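Local atomic coordinates of protein-tyrosine-phosphatase PTP1 (PDB entry 6KRW), a protein that removes phosphate from phosphotyrosine in proteins, dephosphorylating the plant MAP kinase MPK6 and modulating the defence response. Residues Phe160-Leu165 with Val184-Thr189. Residues are numbered along the deposited sequence; the frame is centred on the assembly and turned at random.
Sequences FGNISL and VNYKET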
ATOM      1  N   PHE A 160      -0.234 -10.104  21.119  1.00 42.94           N
ATOM      2  CA  PHE A 160       0.656  -8.926  21.014  1.00 41.33           C
ATOM      3  C   PHE A 160       0.272  -7.977  22.134  1.00 44.10           C
ATOM      4  O   PHE A 160      -0.651  -7.181  21.946  1.00 43.95           O
ATOM      5  CB  PHE A 160       0.526  -8.255  19.649  1.00 44.61           C
ATOM      6  CG  PHE A 160       0.678  -9.203  18.490  1.00 39.02           C
ATOM      7  CD1 PHE A 160       1.933  -9.516  17.983  1.00 35.91           C
ATOM      8  CD2 PHE A 160      -0.441  -9.787  17.915  1.00 40.10           C
ATOM      9  CE1 PHE A 160       2.066 -10.401  16.915  1.00 34.23           C
ATOM     10  CE2 PHE A 160      -0.308 -10.654  16.837  1.00 37.51           C
ATOM     11  CZ  PHE A 160       0.945 -10.953  16.338  1.00 37.35           C
ATOM     12  N   GLY A 161       0.925  -8.122  23.281  1.00 49.18           N
ATOM     13  CA  GLY A 161       0.532  -7.411  24.509  1.00 48.43           C
ATOM     14  C   GLY A 161      -0.944  -7.618  24.787  1.00 47.01           C
ATOM     15  O   GLY A 161      -1.352  -8.784  25.037  1.00 49.34           O
ATOM     16  N   ASN A 162      -1.728  -6.552  24.658  1.00 53.28           N
ATOM     17  CA  ASN A 162      -3.175  -6.546  24.982  1.00 57.32           C
ATOM     18  C   ASN A 162      -3.998  -7.108  23.817  1.00 49.22           C
ATOM     19  O   ASN A 162      -5.231  -7.182  23.963  1.00 52.02           O
ATOM     20  CB  ASN A 162      -3.623  -5.121  25.312  1.00 64.56           C
ATOM     21  CG  ASN A 162      -4.937  -5.075  26.058  1.00 95.37           C
ATOM     22  OD1 ASN A 162      -5.302  -6.030  26.737  1.00100.13           O
ATOM     23  ND2 ASN A 162      -5.653  -3.969  25.935  1.00104.05           N
ATOM     24  N   ILE A 163      -3.355  -7.484  22.706  1.00 43.94           N
ATOM     25  CA  ILE A 163      -4.081  -7.821  21.450  1.00 43.19           C
ATOM     26  C   ILE A 163      -3.966  -9.324  21.179  1.00 42.81           C
ATOM     27  O   ILE A 163      -2.848  -9.889  21.260  1.00 44.43           O
ATOM     28  CB  ILE A 163      -3.535  -6.987  20.280  1.00 36.91           C
ATOM     29  CG1 ILE A 163      -4.002  -5.535  20.396  1.00 38.24           C
ATOM     30  CG2 ILE A 163      -3.924  -7.601  18.951  1.00 43.52           C
ATOM     31  CD1 ILE A 163      -3.321  -4.578  19.433  1.00 37.58           C
ATOM     32  N   SER A 164      -5.087  -9.945  20.826  1.00 43.91           N
ATOM     33  CA  SER A 164      -5.109 -11.357  20.368  1.00 48.23           C
ATOM     34  C   SER A 164      -5.500 -11.410  18.890  1.00 47.81           C
ATOM     35  O   SER A 164      -6.386 -10.648  18.460  1.00 43.14           O
ATOM     36  CB  SER A 164      -6.024 -12.189  21.211  1.00 65.80           C
ATOM     37  OG  SER A 164      -7.379 -11.840  20.977  1.00 70.35           O
ATOM     38  N   LEU A 165      -4.849 -12.289  18.139  1.00 44.44           N
ATOM     39  CA  LEU A 165      -5.113 -12.482  16.690  1.00 41.76           C
ATOM     40  C   LEU A 165      -5.458 -13.946  16.414  1.00 46.39           C
ATOM     41  O   LEU A 165      -4.770 -14.837  16.931  1.00 47.18           O
ATOM     42  CB  LEU A 165      -3.865 -12.070  15.918  1.00 36.91           C
ATOM     43  CG  LEU A 165      -3.949 -12.151  14.398  1.00 40.04           C
ATOM     44  CD1 LEU A 165      -4.900 -11.112  13.835  1.00 44.67           C
ATOM     45  CD2 LEU A 165      -2.569 -11.992  13.786  1.00 42.62           C
ATOM     46  N   VAL A 184      -9.019  -9.855  14.961  1.00 45.69           N
ATOM     47  CA  VAL A 184      -8.139  -9.178  15.940  1.00 46.03           C
ATOM     48  C   VAL A 184      -9.024  -8.500  16.983  1.00 49.23           C
ATOM     49  O   VAL A 184     -10.103  -7.990  16.633  1.00 49.41           O
ATOM     50  CB  VAL A 184      -7.194  -8.196  15.221  1.00 40.00           C
ATOM     51  CG1 VAL A 184      -7.939  -7.007  14.634  1.00 44.89           C
ATOM     52  CG2 VAL A 184      -6.087  -7.729  16.144  1.00 51.11           C
ATOM     53  N   ASN A 185      -8.579  -8.503  18.231  1.00 48.13           N
ATOM     54  CA  ASN A 185      -9.314  -7.779  19.294  1.00 50.31           C
ATOM     55  C   ASN A 185      -8.418  -7.620  20.518  1.00 43.87           C
ATOM     56  O   ASN A 185      -7.377  -8.300  20.609  1.00 48.54           O
ATOM     57  CB  ASN A 185     -10.624  -8.485  19.659  1.00 53.03           C
ATOM     58  CG  ASN A 185     -10.410  -9.867  20.238  1.00 75.51           C
ATOM     59  OD1 ASN A 185     -10.059 -10.804  19.520  1.00 93.39           O
ATOM     60  ND2 ASN A 185     -10.635 -10.005  21.536  1.00 88.95           N
ATOM     61  N   TYR A 186      -8.826  -6.739  21.424  1.00 53.02           N
ATOM     62  CA  TYR A 186      -8.231  -6.662  22.778  1.00 48.10           C
ATOM     63  C   TYR A 186      -8.785  -7.801  23.633  1.00 52.48           C
ATOM     64  O   TYR A 186      -9.883  -8.321  23.356  1.00 63.23           O
ATOM     65  CB  TYR A 186      -8.539  -5.321  23.438  1.00 52.85           C
ATOM     66  CG  TYR A 186      -8.091  -4.120  22.648  1.00 49.86           C
ATOM     67  CD1 TYR A 186      -6.748  -3.887  22.394  1.00 55.40           C
ATOM     68  CD2 TYR A 186      -9.012  -3.201  22.172  1.00 56.99           C
ATOM     69  CE1 TYR A 186      -6.337  -2.780  21.671  1.00 50.96           C
ATOM     70  CE2 TYR A 186      -8.616  -2.083  21.457  1.00 51.29           C
ATOM     71  CZ  TYR A 186      -7.274  -1.874  21.204  1.00 46.57           C
ATOM     72  OH  TYR A 186      -6.887  -0.773  20.492  1.00 48.97           O
ATOM     73  N   LYS A 187      -8.067  -8.148  24.692  1.00 59.55           N
ATOM     74  CA  LYS A 187      -8.478  -9.274  25.566  1.00 73.24           C
ATOM     75  C   LYS A 187      -9.655  -8.868  26.458  1.00 69.01           C
ATOM     76  O   LYS A 187     -10.353  -9.778  26.923  1.00 91.43           O
ATOM     77  CB  LYS A 187      -7.279  -9.780  26.361  1.00 73.37           C
ATOM     78  CG  LYS A 187      -6.215 -10.406  25.476  1.00 73.14           C
ATOM     79  CD  LYS A 187      -4.918 -10.682  26.185  1.00 77.91           C
ATOM     80  CE  LYS A 187      -3.796 -10.958  25.212  1.00 67.88           C
ATOM     81  NZ  LYS A 187      -2.495 -11.106  25.905  1.00 81.56           N
ATOM     82  N   GLU A 188      -9.888  -7.571  26.673  1.00 68.60           N
ATOM     83  CA  GLU A 188     -11.123  -7.140  27.384  1.00 83.30           C
ATOM     84  C   GLU A 188     -12.271  -7.129  26.369  1.00 75.82           C
ATOM     85  O   GLU A 188     -12.330  -6.203  25.532  1.00 93.93           O
ATOM     86  CB  GLU A 188     -10.939  -5.802  28.108  1.00 84.31           C
ATOM     87  CG  GLU A 188     -10.607  -4.607  27.222  1.00110.72           C
ATOM     88  CD  GLU A 188      -9.125  -4.330  27.041  1.00107.31           C
ATOM     89  OE1 GLU A 188      -8.322  -5.265  27.278  1.00 99.53           O
ATOM     90  OE2 GLU A 188      -8.776  -3.180  26.653  1.00 87.25           O
ATOM     91  N   THR A 189     -13.140  -8.132  26.429  1.00 78.22           N
ATOM     92  CA  THR A 189     -14.134  -8.385  25.356  1.00 94.34           C
ATOM     93  C   THR A 189     -15.324  -7.443  25.530  1.00 95.42           C
ATOM     94  O   THR A 189     -16.434  -7.925  25.826  1.00104.69           O
ATOM     95  CB  THR A 189     -14.517  -9.865  25.323  1.00106.62           C
ATOM     96  OG1 THR A 189     -15.253 -10.191  26.503  1.00101.22           O
ATOM     97  CG2 THR A 189     -13.298 -10.752  25.216  1.00102.59           C
TER
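K187 lies over the backbone of the turn at G161 and N162, its CG 3.7 Å from N162 O and its NZ 2.7 Å from G161 O. The chain is extended beyond CG, with NZ anti to CG (chi4 175°), and the hydrogen bond lies nearly along the C=O axis of G161; the same ammonium group forms a salt bridge with E159. The backbone N of K187 donates to N162 O, so one residue holds two successive carbonyls of the type II' turn from F160 to I163, in which G161 takes the positive phi. The N162 side chain reaches the other way, CG anti to the backbone N (chi1 -162°), and meets the E188 carboxylate with the two flat groups nearly coplanar. Its ND2 donates to the syn lone pair of OE1 at 3.3 Å and more weakly to OE2. An alanine at N162 would probably leave the E188 carboxylate without this amide donor and free to turn, and open a gap beside Y186 CD1. Beyond the turn, strands 163-165 and 184-186 run antiparallel as the open end of the beta hairpin 163-172/178-186, S164 and N185 forming the hydrogen-bonded pair through S164 N to N185 O (2.8 Å) and N185 N to S164 O (3.1 Å). The side chains of S164 and N185 share one face of the sheet; on the opposite face I163 CG2 packs on V184 CG2 at 3.5 Å, while I163 CG1 lies beside the Y186 ring, 3.8 Å from CD1. Helix 117-126 covers this face of the phosphatase sheet, where the Y186 hydroxyl is hydrogen-bonded to E122. The contact thus joins an apolar side against the helix to a polar one, and its charged groups, the K187 ammonium on the G161 carbonyl and the E188 carboxylate on an amide, are likely to tie the chain leaving strand 178-186 to the turn that starts strand 163-172.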